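Local coordinates for protein CD1-2 antigen (Gallus gallus, PDB 3DBX) that probably presents lipid antigens to T cells as a cell-surface glycoprotein of the CD1 family, related to MHC class I, at residues A[33-38]-A[175-180]; A[40-45]-A[51-56]; A[64-69]-A[168-173]. All coordinates share one frame; numbering follows the deposited sequence.

Interaction 1 (A[33-38]-A[175-180]); sequences ALLADV and LMLHEE
Leu35 O accepts a hydrogen bond from Val38 N at 2.9 Å, while the side chain of Leu35 reaches across to Leu177. That bond closes a type II' beta turn in the hairpin of strands 27-35 and 38-43, part of the sheet floor of the MHC class I-like platform. A second bond, Leu35 N to Val38 O at 3.0 Å, ties the same pair from the other direction. The turn residues are Ala36, with positive phi, and Asp37. Both carboxylate oxygens of Asp37 are engaged: OD1 with Tyr215 OH and OD2 with Tyr249 OH, in the immunoglobulin-like domain.

The contact with helix 156-180 is small and apolar. Leu35 points toward the helix, and its CG lies anti to the backbone N (chi1 -173°). This carries the CD2 methyl up to the helix, where it meets Leu177 CB at 3.8 Å. The two leucine side chains cross obliquely. Leu177 turns its own CG to the side of its backbone N. Its methylene touches Leu35, and the CD2 methyl of Leu177 packs on the Trp56 ring. Leu35 also packs on Ile40 and on Leu185 of helix 182-185. A hairpin end is thus fitted under the last turns of a long helix. The same CD2 methyl of Leu35 sits 4.3 Å from His178 N, a van der Waals approach to the helix backbone.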
ATOM      1  N   ALA A  33      -5.840  -9.212   4.271  1.00 35.30           N
ATOM      2  CA  ALA A  33      -5.471  -9.087   5.668  1.00 33.70           C
ATOM      3  C   ALA A  33      -3.953  -8.991   5.775  1.00 33.63           C
ATOM      4  O   ALA A  33      -3.237  -9.787   5.152  1.00 33.96           O
ATOM      5  CB  ALA A  33      -5.977 -10.290   6.461  1.00 34.92           C
ATOM      6  N   LEU A  34      -3.475  -8.070   6.614  1.00 31.87           N
ATOM      7  CA  LEU A  34      -2.026  -7.795   6.771  1.00 31.63           C
ATOM      8  C   LEU A  34      -1.633  -7.857   8.230  1.00 32.05           C
ATOM      9  O   LEU A  34      -2.379  -7.397   9.067  1.00 32.15           O
ATOM     10  CB  LEU A  34      -1.689  -6.364   6.278  1.00 30.70           C
ATOM     11  CG  LEU A  34      -1.809  -5.935   4.820  1.00 32.65           C
ATOM     12  CD1 LEU A  34      -1.538  -4.445   4.777  1.00 36.93           C
ATOM     13  CD2 LEU A  34      -0.746  -6.574   4.006  1.00 32.26           C
ATOM     14  N   LEU A  35      -0.462  -8.425   8.514  1.00 32.16           N
ATOM     15  CA  LEU A  35       0.217  -8.228   9.778  1.00 33.38           C
ATOM     16  C   LEU A  35       1.507  -7.498   9.410  1.00 33.07           C
ATOM     17  O   LEU A  35       2.245  -7.999   8.568  1.00 33.71           O
ATOM     18  CB  LEU A  35       0.509  -9.570  10.487  1.00 34.17           C
ATOM     19  CG  LEU A  35       1.074  -9.493  11.910  1.00 38.66           C
ATOM     20  CD1 LEU A  35       0.070  -8.905  12.872  1.00 37.34           C
ATOM     21  CD2 LEU A  35       1.574 -10.862  12.425  1.00 39.51           C
ATOM     22  N   ALA A  36       1.779  -6.340  10.031  1.00 33.16           N
ATOM     23  CA  ALA A  36       2.768  -5.372   9.522  1.00 33.08           C
ATOM     24  C   ALA A  36       2.500  -5.091   8.024  1.00 31.84           C
ATOM     25  O   ALA A  36       1.380  -4.719   7.674  1.00 32.45           O
ATOM     26  CB  ALA A  36       4.219  -5.860   9.768  1.00 34.18           C
ATOM     27  N   ASP A  37       3.478  -5.305   7.150  1.00 31.03           N
ATOM     28  CA  ASP A  37       3.248  -5.196   5.682  1.00 30.24           C
ATOM     29  C   ASP A  37       3.191  -6.551   5.000  1.00 29.14           C
ATOM     30  O   ASP A  37       3.292  -6.646   3.784  1.00 29.51           O
ATOM     31  CB  ASP A  37       4.332  -4.317   5.002  1.00 31.85           C
ATOM     32  CG  ASP A  37       5.746  -4.725   5.347  1.00 35.78           C
ATOM     33  OD1 ASP A  37       5.941  -5.676   6.132  1.00 36.93           O
ATOM     34  OD2 ASP A  37       6.685  -4.083   4.817  1.00 37.90           O
ATOM     35  N   VAL A  38       3.022  -7.610   5.779  1.00 28.97           N
ATOM     36  CA  VAL A  38       3.035  -8.960   5.234  1.00 30.91           C
ATOM     37  C   VAL A  38       1.582  -9.344   5.019  1.00 31.34           C
ATOM     38  O   VAL A  38       0.823  -9.362   5.993  1.00 30.83           O
ATOM     39  CB  VAL A  38       3.622  -9.950   6.265  1.00 30.98           C
ATOM     40  CG1 VAL A  38       3.565 -11.395   5.719  1.00 33.20           C
ATOM     41  CG2 VAL A  38       5.059  -9.532   6.642  1.00 34.04           C
ATOM     42  N   LEU A 175      -1.004 -12.693  18.283  1.00 57.16           N
ATOM     43  CA  LEU A 175      -0.067 -13.348  19.173  1.00 60.31           C
ATOM     44  C   LEU A 175       0.441 -14.668  18.607  1.00 60.57           C
ATOM     45  O   LEU A 175       1.649 -14.927  18.601  1.00 60.46           O
ATOM     46  CB  LEU A 175      -0.728 -13.575  20.531  1.00 64.42           C
ATOM     47  CG  LEU A 175      -0.299 -12.657  21.673  1.00 67.07           C
ATOM     48  CD1 LEU A 175      -0.456 -11.192  21.294  1.00 62.83           C
ATOM     49  CD2 LEU A 175      -1.086 -12.984  22.936  1.00 72.07           C
ATOM     50  N   MET A 176      -0.485 -15.489  18.126  1.00 60.86           N
ATOM     51  CA  MET A 176      -0.141 -16.758  17.498  1.00 62.34           C
ATOM     52  C   MET A 176       0.629 -16.551  16.178  1.00 58.90           C
ATOM     53  O   MET A 176       1.588 -17.279  15.897  1.00 59.38           O
ATOM     54  CB  MET A 176      -1.389 -17.639  17.338  1.00 63.37           C
ATOM     55  CG  MET A 176      -2.042 -18.003  18.700  1.00 69.38           C
ATOM     56  SD  MET A 176      -3.445 -19.163  18.731  1.00 73.20           S
ATOM     57  CE  MET A 176      -2.619 -20.741  18.978  1.00 77.67           C
ATOM     58  N   LEU A 177       0.248 -15.532  15.405  1.00 55.69           N
ATOM     59  CA  LEU A 177       0.897 -15.256  14.119  1.00 53.32           C
ATOM     60  C   LEU A 177       2.303 -14.727  14.338  1.00 53.71           C
ATOM     61  O   LEU A 177       3.229 -15.057  13.596  1.00 53.78           O
ATOM     62  CB  LEU A 177       0.103 -14.240  13.299  1.00 50.04           C
ATOM     63  CG  LEU A 177      -1.246 -14.616  12.660  1.00 50.06           C
ATOM     64  CD1 LEU A 177      -1.848 -13.378  12.026  1.00 46.31           C
ATOM     65  CD2 LEU A 177      -1.131 -15.755  11.647  1.00 51.18           C
ATOM     66  N   HIS A 178       2.442 -13.885  15.357  1.00 54.28           N
ATOM     67  CA  HIS A 178       3.712 -13.304  15.730  1.00 55.31           C
ATOM     68  C   HIS A 178       4.730 -14.400  16.087  1.00 57.62           C
ATOM     69  O   HIS A 178       5.879 -14.327  15.678  1.00 58.35           O
ATOM     70  CB  HIS A 178       3.490 -12.354  16.912  1.00 57.31           C
ATOM     71  CG  HIS A 178       4.653 -11.468  17.209  1.00 60.13           C
ATOM     72  ND1 HIS A 178       5.494 -11.679  18.283  1.00 67.64           N
ATOM     73  CD2 HIS A 178       5.118 -10.365  16.577  1.00 60.86           C
ATOM     74  CE1 HIS A 178       6.430 -10.743  18.300  1.00 69.42           C
ATOM     75  NE2 HIS A 178       6.221  -9.928  17.277  1.00 64.49           N
ATOM     76  N   GLU A 179       4.291 -15.412  16.834  1.00 59.03           N
ATOM     77  CA  GLU A 179       5.111 -16.555  17.248  1.00 61.27           C
ATOM     78  C   GLU A 179       5.567 -17.491  16.095  1.00 59.54           C
ATOM     79  O   GLU A 179       6.635 -18.112  16.170  1.00 61.52           O
ATOM     80  CB  GLU A 179       4.354 -17.319  18.359  1.00 64.22           C
ATOM     81  CG  GLU A 179       4.641 -18.812  18.508  1.00 67.61           C
ATOM     82  CD  GLU A 179       4.065 -19.405  19.796  1.00 73.27           C
ATOM     83  OE1 GLU A 179       4.033 -18.696  20.829  1.00 77.78           O
ATOM     84  OE2 GLU A 179       3.665 -20.594  19.793  1.00 77.40           O
ATOM     85  N   GLU A 180       4.759 -17.564  15.039  1.00 56.09           N
ATOM     86  CA  GLU A 180       4.927 -18.493  13.910  1.00 54.91           C
ATOM     87  C   GLU A 180       5.569 -17.824  12.691  1.00 51.11           C
ATOM     88  O   GLU A 180       6.111 -18.492  11.801  1.00 51.17           O
ATOM     89  CB  GLU A 180       3.534 -18.951  13.442  1.00 54.60           C
ATOM     90  CG  GLU A 180       2.816 -19.858  14.387  1.00 60.64           C
ATOM     91  CD  GLU A 180       3.470 -21.207  14.470  1.00 67.77           C
ATOM     92  OE1 GLU A 180       3.777 -21.778  13.396  1.00 70.32           O
ATOM     93  OE2 GLU A 180       3.680 -21.693  15.599  1.00 71.40           O
TER

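Interaction 2 (A[40-45]-A[51-56]); sequences IMVLDP and NICRPW. With NAG (2-acetamido-2-deoxy-beta-D-glucopyranose), chain D.
Val42 and Asn51 form the antiparallel hydrogen-bonded pair of a beta hairpin, strands 38-43 and 50-52, at the edge of the platform sheet. Val42 N donates to Asn51 O and Asn51 N to Val42 O, both at 2.8 Å. Asn51 O has a second, weaker partner in the CA-H of Met41, with CA at 3.1 Å. Further along, Cys53 N donates to Ile40 O at 3.0 Å, nearly straight at the hydrogen (171°). This donor stands well above the carbonyl plane. Ile40 and Met41 together face Ala33 on the next strand, a classic beta bulge.

Met41 and Ile52 lie side by side on one face of the sheet. Val42 and Asn51 point to the opposite face, and there Asn51 ND2 is bonded to C1 of an N-acetylglucosamine. The sugar N2 donates to Asp44 OD1 at 3.0 Å. Asp44 OD2 is held by Thr47 OG1, so both oxygens of this carboxylate have partners. Val42 CG1 packs against the acetyl methyl C8 of the sugar.

Past the strand, Trp56 NE1 makes a weak hydrogen bond to Asp184 OD2. Arg54 CB lies over one face of the indole, toward its rim. The Ile40 and Trp56 side chains cross at about a right angle, with Ile40 CD1 3.4 Å from Trp56 CH2.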
ATOM      1  N   ILE A  40      -1.324 -11.735   4.818  1.00 35.31           N
ATOM      2  CA  ILE A  40      -1.569 -13.002   5.542  1.00 37.83           C
ATOM      3  C   ILE A  40      -2.613 -13.820   4.779  1.00 39.08           C
ATOM      4  O   ILE A  40      -2.488 -15.045   4.642  1.00 40.76           O
ATOM      5  CB  ILE A  40      -2.046 -12.715   7.026  1.00 36.91           C
ATOM      6  CG1 ILE A  40      -0.907 -12.147   7.848  1.00 39.11           C
ATOM      7  CG2 ILE A  40      -2.525 -13.949   7.716  1.00 41.85           C
ATOM      8  CD1 ILE A  40       0.414 -12.792   7.558  1.00 39.27           C
ATOM      9  N   MET A  41      -3.635 -13.112   4.293  1.00 38.14           N
ATOM     10  CA  MET A  41      -4.788 -13.707   3.628  1.00 40.72           C
ATOM     11  C   MET A  41      -5.225 -12.760   2.533  1.00 38.43           C
ATOM     12  O   MET A  41      -5.144 -11.542   2.694  1.00 35.92           O
ATOM     13  CB  MET A  41      -5.950 -13.898   4.610  1.00 41.13           C
ATOM     14  CG  MET A  41      -5.799 -15.089   5.510  1.00 45.69           C
ATOM     15  SD  MET A  41      -7.192 -15.414   6.612  1.00 50.97           S
ATOM     16  CE  MET A  41      -7.216 -13.918   7.606  1.00 46.89           C
ATOM     17  N   VAL A  42      -5.662 -13.309   1.418  1.00 39.39           N
ATOM     18  CA  VAL A  42      -6.214 -12.476   0.361  1.00 39.40           C
ATOM     19  C   VAL A  42      -7.527 -13.107  -0.091  1.00 41.42           C
ATOM     20  O   VAL A  42      -7.626 -14.321  -0.250  1.00 43.61           O
ATOM     21  CB  VAL A  42      -5.175 -12.280  -0.791  1.00 39.76           C
ATOM     22  CG1 VAL A  42      -5.810 -11.972  -2.133  1.00 42.48           C
ATOM     23  CG2 VAL A  42      -4.213 -11.147  -0.422  1.00 39.83           C
ATOM     24  N   LEU A  43      -8.550 -12.288  -0.267  1.00 41.13           N
ATOM     25  CA  LEU A  43      -9.824 -12.818  -0.685  1.00 44.53           C
ATOM     26  C   LEU A  43      -9.723 -13.167  -2.176  1.00 47.28           C
ATOM     27  O   LEU A  43      -9.233 -12.352  -2.962  1.00 46.87           O
ATOM     28  CB  LEU A  43     -10.923 -11.785  -0.402  1.00 43.23           C
ATOM     29  CG  LEU A  43     -12.371 -12.183  -0.715  1.00 46.12           C
ATOM     30  CD1 LEU A  43     -12.862 -13.110   0.351  1.00 46.88           C
ATOM     31  CD2 LEU A  43     -13.311 -10.968  -0.828  1.00 45.45           C
ATOM     32  N   ASP A  44     -10.145 -14.366  -2.575  1.00 51.80           N
ATOM     33  CA  ASP A  44     -10.157 -14.672  -4.011  1.00 55.87           C
ATOM     34  C   ASP A  44     -11.429 -14.111  -4.633  1.00 57.48           C
ATOM     35  O   ASP A  44     -12.522 -14.478  -4.206  1.00 59.51           O
ATOM     36  CB  ASP A  44     -10.027 -16.169  -4.319  1.00 60.01           C
ATOM     37  CG  ASP A  44      -9.989 -16.442  -5.825  1.00 65.33           C
ATOM     38  OD1 ASP A  44      -8.988 -16.082  -6.478  1.00 67.48           O
ATOM     39  OD2 ASP A  44     -10.969 -16.993  -6.372  1.00 70.79           O
ATOM     40  N   PRO A  45     -11.290 -13.201  -5.625  1.00 57.33           N
ATOM     41  CA  PRO A  45     -12.435 -12.511  -6.216  1.00 58.40           C
ATOM     42  C   PRO A  45     -13.454 -13.435  -6.865  1.00 62.93           C
ATOM     43  O   PRO A  45     -14.636 -13.097  -6.926  1.00 63.70           O
ATOM     44  CB  PRO A  45     -11.784 -11.617  -7.277  1.00 57.89           C
ATOM     45  CG  PRO A  45     -10.393 -11.394  -6.732  1.00 56.16           C
ATOM     46  CD  PRO A  45     -10.027 -12.740  -6.229  1.00 55.92           C
ATOM     47  N   ASN A  51      -7.776 -16.989   0.602  1.00 52.22           N
ATOM     48  CA  ASN A  51      -6.488 -17.608   0.298  1.00 52.87           C
ATOM     49  C   ASN A  51      -5.509 -17.257   1.418  1.00 50.35           C
ATOM     50  O   ASN A  51      -5.452 -16.115   1.850  1.00 46.57           O
ATOM     51  CB  ASN A  51      -5.928 -17.112  -1.048  1.00 52.30           C
ATOM     52  CG  ASN A  51      -6.480 -17.868  -2.248  1.00 57.87           C
ATOM     53  OD1 ASN A  51      -7.597 -18.403  -2.203  1.00 58.08           O
ATOM     54  ND2 ASN A  51      -5.676 -17.895  -3.354  1.00 61.44           N
ATOM     55  N   ILE A  52      -4.771 -18.251   1.901  1.00 52.11           N
ATOM     56  CA  ILE A  52      -3.659 -18.032   2.827  1.00 51.26           C
ATOM     57  C   ILE A  52      -2.319 -17.878   2.071  1.00 51.11           C
ATOM     58  O   ILE A  52      -1.957 -18.743   1.260  1.00 53.98           O
ATOM     59  CB  ILE A  52      -3.600 -19.152   3.859  1.00 54.14           C
ATOM     60  CG1 ILE A  52      -4.611 -18.860   4.962  1.00 54.05           C
ATOM     61  CG2 ILE A  52      -2.228 -19.238   4.468  1.00 53.35           C
ATOM     62  CD1 ILE A  52      -5.548 -19.996   5.216  1.00 58.42           C
ATOM     63  N   CYS A  53      -1.589 -16.795   2.365  1.00 48.57           N
ATOM     64  CA  CYS A  53      -0.466 -16.345   1.549  1.00 48.57           C
ATOM     65  C   CYS A  53       0.888 -16.877   1.985  1.00 50.32           C
ATOM     66  O   CYS A  53       1.856 -16.804   1.224  1.00 51.15           O
ATOM     67  CB  CYS A  53      -0.379 -14.825   1.555  1.00 46.30           C
ATOM     68  SG  CYS A  53      -1.859 -13.936   1.030  1.00 47.57           S
ATOM     69  N   ARG A  54       0.974 -17.369   3.215  1.00 50.66           N
ATOM     70  CA  ARG A  54       2.264 -17.798   3.770  1.00 52.29           C
ATOM     71  C   ARG A  54       2.169 -19.205   4.318  1.00 54.80           C
ATOM     72  O   ARG A  54       1.140 -19.549   4.889  1.00 54.27           O
ATOM     73  CB  ARG A  54       2.740 -16.829   4.867  1.00 50.18           C
ATOM     74  CG  ARG A  54       2.927 -15.402   4.385  1.00 49.01           C
ATOM     75  CD  ARG A  54       4.189 -15.289   3.565  1.00 53.76           C
ATOM     76  NE  ARG A  54       4.398 -13.923   3.112  1.00 55.41           N
ATOM     77  CZ  ARG A  54       4.676 -13.582   1.858  1.00 58.26           C
ATOM     78  NH1 ARG A  54       4.810 -14.526   0.925  1.00 62.51           N
ATOM     79  NH2 ARG A  54       4.841 -12.301   1.537  1.00 56.15           N
ATOM     80  N   PRO A  55       3.249 -20.021   4.149  1.00 57.88           N
ATOM     81  CA  PRO A  55       3.237 -21.408   4.620  1.00 61.33           C
ATOM     82  C   PRO A  55       3.142 -21.548   6.146  1.00 61.61           C
ATOM     83  O   PRO A  55       2.676 -22.587   6.626  1.00 64.53           O
ATOM     84  CB  PRO A  55       4.563 -21.986   4.082  1.00 64.04           C
ATOM     85  CG  PRO A  55       4.990 -21.046   2.994  1.00 62.36           C
ATOM     86  CD  PRO A  55       4.527 -19.699   3.480  1.00 58.50           C
ATOM     87  N   TRP A  56       3.566 -20.518   6.886  1.00 59.44           N
ATOM     88  CA  TRP A  56       3.440 -20.468   8.361  1.00 59.53           C
ATOM     89  C   TRP A  56       2.054 -19.996   8.873  1.00 59.56           C
ATOM     90  O   TRP A  56       1.798 -20.044  10.075  1.00 61.00           O
ATOM     91  CB  TRP A  56       4.567 -19.602   8.983  1.00 56.98           C
ATOM     92  CG  TRP A  56       4.594 -18.142   8.505  1.00 51.09           C
ATOM     93  CD1 TRP A  56       5.365 -17.625   7.510  1.00 48.02           C
ATOM     94  CD2 TRP A  56       3.814 -17.049   9.009  1.00 47.67           C
ATOM     95  NE1 TRP A  56       5.108 -16.282   7.347  1.00 45.78           N
ATOM     96  CE2 TRP A  56       4.151 -15.908   8.248  1.00 43.54           C
ATOM     97  CE3 TRP A  56       2.858 -16.926  10.019  1.00 46.87           C
ATOM     98  CZ2 TRP A  56       3.578 -14.666   8.476  1.00 43.14           C
ATOM     99  CZ3 TRP A  56       2.281 -15.700  10.232  1.00 44.88           C
ATOM    100  CH2 TRP A  56       2.646 -14.583   9.473  1.00 43.38           C
TER
HETATM  101  C1  NAG D 511      -6.179 -18.337  -4.657  1.00 67.19           C
HETATM  102  C2  NAG D 511      -5.619 -17.439  -5.790  1.00 66.90           C
HETATM  103  C3  NAG D 511      -5.940 -17.999  -7.184  1.00 72.69           C
HETATM  104  C4  NAG D 511      -5.472 -19.454  -7.320  1.00 76.27           C
HETATM  105  C5  NAG D 511      -6.008 -20.295  -6.148  1.00 76.88           C
HETATM  106  C6  NAG D 511      -5.316 -21.657  -6.113  1.00 81.67           C
HETATM  107  C7  NAG D 511      -5.663 -15.097  -4.926  1.00 61.49           C
HETATM  108  C8  NAG D 511      -5.964 -13.687  -5.352  1.00 58.73           C
HETATM  109  N2  NAG D 511      -6.109 -16.068  -5.745  1.00 65.25           N
HETATM  110  O3  NAG D 511      -5.358 -17.176  -8.182  1.00 71.74           O
HETATM  111  O4  NAG D 511      -5.845 -20.001  -8.579  1.00 81.50           O
HETATM  112  O5  NAG D 511      -5.787 -19.691  -4.875  1.00 70.85           O
HETATM  113  O6  NAG D 511      -6.122 -22.619  -5.465  1.00 85.28           O
HETATM  114  O7  NAG D 511      -5.047 -15.304  -3.880  1.00 58.72           O

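Interaction 3 (A[64-69]-A[168-173]); sequences TEVKKI and SSFPNY
Val66 sets its CG2 methyl over one face of the Tyr173 ring. The methyl is 3.9 Å from the ring centroid and 20° off the ring normal, a CH-pi contact. It sits somewhat toward the rim, nearest to CG and CD2. The other methyl, Val66 CG1, lies 3.8 Å from Tyr173 CE2 and approaches Phe170 CE1 more loosely, at 4.3 Å. One turn on, Ile69 CD1 rests against Ser169, 3.9 Å from its OG. The contact is mainly apolar.

A second shell of rings and side chains surrounds Tyr173 and Phe170. With chi1 at -169°, the Tyr173 ring swings to the side of its carbonyl carbon and lies across the end of Val66. Phe13 makes edge-to-face contacts with both Tyr173 and Phe170. Phe166 adds another ring to Phe170, with the planes at about 85°. Thr61 packs on both Val66 and Tyr173. Glu65 occupies the N-cap of the short helix, and Ile69 N bonds back to its O.

The Phe170 side chain is about 5 Å from a bound palmitic acid, which places this contact beside the lipid-binding groove. Here the start of helix 66-71 meets helix 156-180 near its kink at Pro171. Beneath them, Tyr173 packs on strand 38-43 and Phe170 on strand 97-107.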
ATOM      1  N   THR A  64      -8.776 -20.203  15.858  1.00 87.12           N
ATOM      2  CA  THR A  64      -9.568 -19.070  16.335  1.00 86.30           C
ATOM      3  C   THR A  64     -10.728 -18.774  15.382  1.00 84.83           C
ATOM      4  O   THR A  64     -11.571 -17.916  15.665  1.00 85.03           O
ATOM      5  CB  THR A  64      -8.680 -17.825  16.535  1.00 83.21           C
ATOM      6  N   GLU A  65     -10.765 -19.504  14.265  1.00 83.79           N
ATOM      7  CA  GLU A  65     -11.764 -19.333  13.194  1.00 82.31           C
ATOM      8  C   GLU A  65     -11.992 -17.875  12.786  1.00 77.88           C
ATOM      9  O   GLU A  65     -13.130 -17.438  12.590  1.00 78.63           O
ATOM     10  CB  GLU A  65     -13.093 -20.033  13.566  1.00 87.25           C
ATOM     11  N   VAL A  66     -10.898 -17.125  12.666  1.00 73.43           N
ATOM     12  CA  VAL A  66     -10.926 -15.778  12.107  1.00 68.79           C
ATOM     13  C   VAL A  66     -11.461 -15.848  10.663  1.00 67.13           C
ATOM     14  O   VAL A  66     -12.176 -14.958  10.197  1.00 65.00           O
ATOM     15  CB  VAL A  66      -9.531 -15.123  12.151  1.00 65.84           C
ATOM     16  CG1 VAL A  66      -9.489 -13.835  11.305  1.00 62.23           C
ATOM     17  CG2 VAL A  66      -9.136 -14.823  13.587  1.00 66.93           C
ATOM     18  N   LYS A  67     -11.128 -16.945   9.990  1.00 67.49           N
ATOM     19  CA  LYS A  67     -11.540 -17.210   8.623  1.00 66.80           C
ATOM     20  C   LYS A  67     -13.050 -17.443   8.553  1.00 68.64           C
ATOM     21  O   LYS A  67     -13.672 -17.140   7.542  1.00 68.22           O
ATOM     22  CB  LYS A  67     -10.746 -18.406   8.087  1.00 68.17           C
ATOM     23  CG  LYS A  67     -10.762 -18.585   6.581  1.00 68.70           C
ATOM     24  CD  LYS A  67      -9.767 -19.661   6.153  1.00 70.35           C
ATOM     25  CE  LYS A  67      -9.892 -19.966   4.661  1.00 73.38           C
ATOM     26  NZ  LYS A  67      -8.694 -20.682   4.122  1.00 74.89           N
ATOM     27  N   LYS A  68     -13.638 -17.964   9.634  1.00 71.09           N
ATOM     28  CA  LYS A  68     -15.098 -18.116   9.728  1.00 73.45           C
ATOM     29  C   LYS A  68     -15.803 -16.784  10.037  1.00 71.60           C
ATOM     30  O   LYS A  68     -16.866 -16.497   9.478  1.00 72.48           O
ATOM     31  CB  LYS A  68     -15.476 -19.190  10.758  1.00 78.40           C
ATOM     32  N   ILE A  69     -15.191 -15.984  10.919  1.00 68.91           N
ATOM     33  CA  ILE A  69     -15.661 -14.642  11.288  1.00 67.29           C
ATOM     34  C   ILE A  69     -15.779 -13.733  10.065  1.00 63.96           C
ATOM     35  O   ILE A  69     -16.772 -13.008   9.893  1.00 64.63           O
ATOM     36  CB  ILE A  69     -14.680 -13.976  12.306  1.00 65.93           C
ATOM     37  CG1 ILE A  69     -14.904 -14.514  13.720  1.00 70.56           C
ATOM     38  CG2 ILE A  69     -14.777 -12.432  12.273  1.00 63.46           C
ATOM     39  CD1 ILE A  69     -13.773 -14.194  14.695  1.00 69.74           C
ATOM     40  N   SER A 168     -10.814 -10.049  21.990  1.00 77.43           N
ATOM     41  CA  SER A 168     -10.453 -11.438  22.199  1.00 78.76           C
ATOM     42  C   SER A 168      -9.920 -12.083  20.938  1.00 73.96           C
ATOM     43  O   SER A 168      -8.803 -12.598  20.934  1.00 73.41           O
ATOM     44  CB  SER A 168     -11.654 -12.224  22.730  1.00 83.50           C
ATOM     45  OG  SER A 168     -11.430 -13.620  22.623  1.00 85.45           O
ATOM     46  N   SER A 169     -10.710 -12.036  19.869  1.00 71.05           N
ATOM     47  CA  SER A 169     -10.427 -12.816  18.675  1.00 67.41           C
ATOM     48  C   SER A 169      -9.173 -12.346  17.952  1.00 62.83           C
ATOM     49  O   SER A 169      -8.256 -13.144  17.725  1.00 61.90           O
ATOM     50  CB  SER A 169     -11.645 -12.850  17.745  1.00 66.93           C
ATOM     51  OG  SER A 169     -12.719 -13.553  18.373  1.00 71.53           O
ATOM     52  N   PHE A 170      -9.117 -11.055  17.622  1.00 59.98           N
ATOM     53  CA  PHE A 170      -7.970 -10.513  16.880  1.00 55.79           C
ATOM     54  C   PHE A 170      -6.654 -10.472  17.683  1.00 56.14           C
ATOM     55  O   PHE A 170      -5.614 -10.815  17.121  1.00 53.56           O
ATOM     56  CB  PHE A 170      -8.271  -9.144  16.235  1.00 53.41           C
ATOM     57  CG  PHE A 170      -9.290  -9.185  15.129  1.00 51.87           C
ATOM     58  CD1 PHE A 170      -9.770 -10.396  14.624  1.00 53.31           C
ATOM     59  CD2 PHE A 170      -9.747  -7.997  14.567  1.00 50.81           C
ATOM     60  CE1 PHE A 170     -10.710 -10.432  13.581  1.00 53.42           C
ATOM     61  CE2 PHE A 170     -10.689  -8.006  13.515  1.00 51.82           C
ATOM     62  CZ  PHE A 170     -11.165  -9.233  13.015  1.00 51.41           C
ATOM     63  N   PRO A 171      -6.682 -10.035  18.977  1.00 59.11           N
ATOM     64  CA  PRO A 171      -5.497 -10.121  19.845  1.00 60.64           C
ATOM     65  C   PRO A 171      -4.843 -11.509  19.993  1.00 61.94           C
ATOM     66  O   PRO A 171      -3.611 -11.604  19.896  1.00 61.21           O
ATOM     67  CB  PRO A 171      -6.018  -9.617  21.200  1.00 65.44           C
ATOM     68  CG  PRO A 171      -7.085  -8.698  20.845  1.00 64.45           C
ATOM     69  CD  PRO A 171      -7.777  -9.339  19.674  1.00 61.86           C
ATOM     70  N   ASN A 172      -5.630 -12.554  20.269  1.00 64.07           N
ATOM     71  CA  ASN A 172      -5.128 -13.938  20.260  1.00 65.10           C
ATOM     72  C   ASN A 172      -4.487 -14.359  18.923  1.00 61.06           C
ATOM     73  O   ASN A 172      -3.456 -15.028  18.910  1.00 60.99           O
ATOM     74  CB  ASN A 172      -6.230 -14.931  20.652  1.00 68.63           C
ATOM     75  CG  ASN A 172      -6.444 -15.008  22.161  1.00 76.08           C
ATOM     76  OD1 ASN A 172      -6.604 -13.983  22.835  1.00 79.46           O
ATOM     77  ND2 ASN A 172      -6.446 -16.231  22.703  1.00 80.59           N
ATOM     78  N   TYR A 173      -5.107 -13.950  17.817  1.00 58.13           N
ATOM     79  CA  TYR A 173      -4.636 -14.240  16.461  1.00 55.39           C
ATOM     80  C   TYR A 173      -3.267 -13.606  16.154  1.00 52.88           C
ATOM     81  O   TYR A 173      -2.358 -14.287  15.666  1.00 52.21           O
ATOM     82  CB  TYR A 173      -5.700 -13.772  15.459  1.00 53.96           C
ATOM     83  CG  TYR A 173      -5.520 -14.200  14.018  1.00 52.06           C
ATOM     84  CD1 TYR A 173      -5.128 -15.496  13.671  1.00 54.94           C
ATOM     85  CD2 TYR A 173      -5.796 -13.310  12.997  1.00 49.50           C
ATOM     86  CE1 TYR A 173      -4.986 -15.873  12.307  1.00 53.86           C
ATOM     87  CE2 TYR A 173      -5.664 -13.673  11.666  1.00 50.61           C
ATOM     88  CZ  TYR A 173      -5.262 -14.950  11.327  1.00 50.92           C
ATOM     89  OH  TYR A 173      -5.149 -15.257   9.978  1.00 51.31           O
TER

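Overall arrangement
From the N terminus, the chain first passes 33-38, which later receives helix 156-180. It turns directly into 40-45, and 51-56 closes interaction 2 as a short local loop. Residues 64-69 then open interaction 3, which 168-173 closes after a long excursion. Residues 175-180, only just further along the same helix, close interaction 1. Interactions 2 and 3 therefore follow each other in series, and both nest inside the loop of interaction 1. Together they join strands 27-35, 38-43 and 50-52 of the platform sheet and the short helix 66-71 to helix 156-180. Backbone hydrogen bonds from Ala33 to Ile40 and Met41 link interactions 1 and 2, and Ile52 packs on Lys67 between interactions 2 and 3.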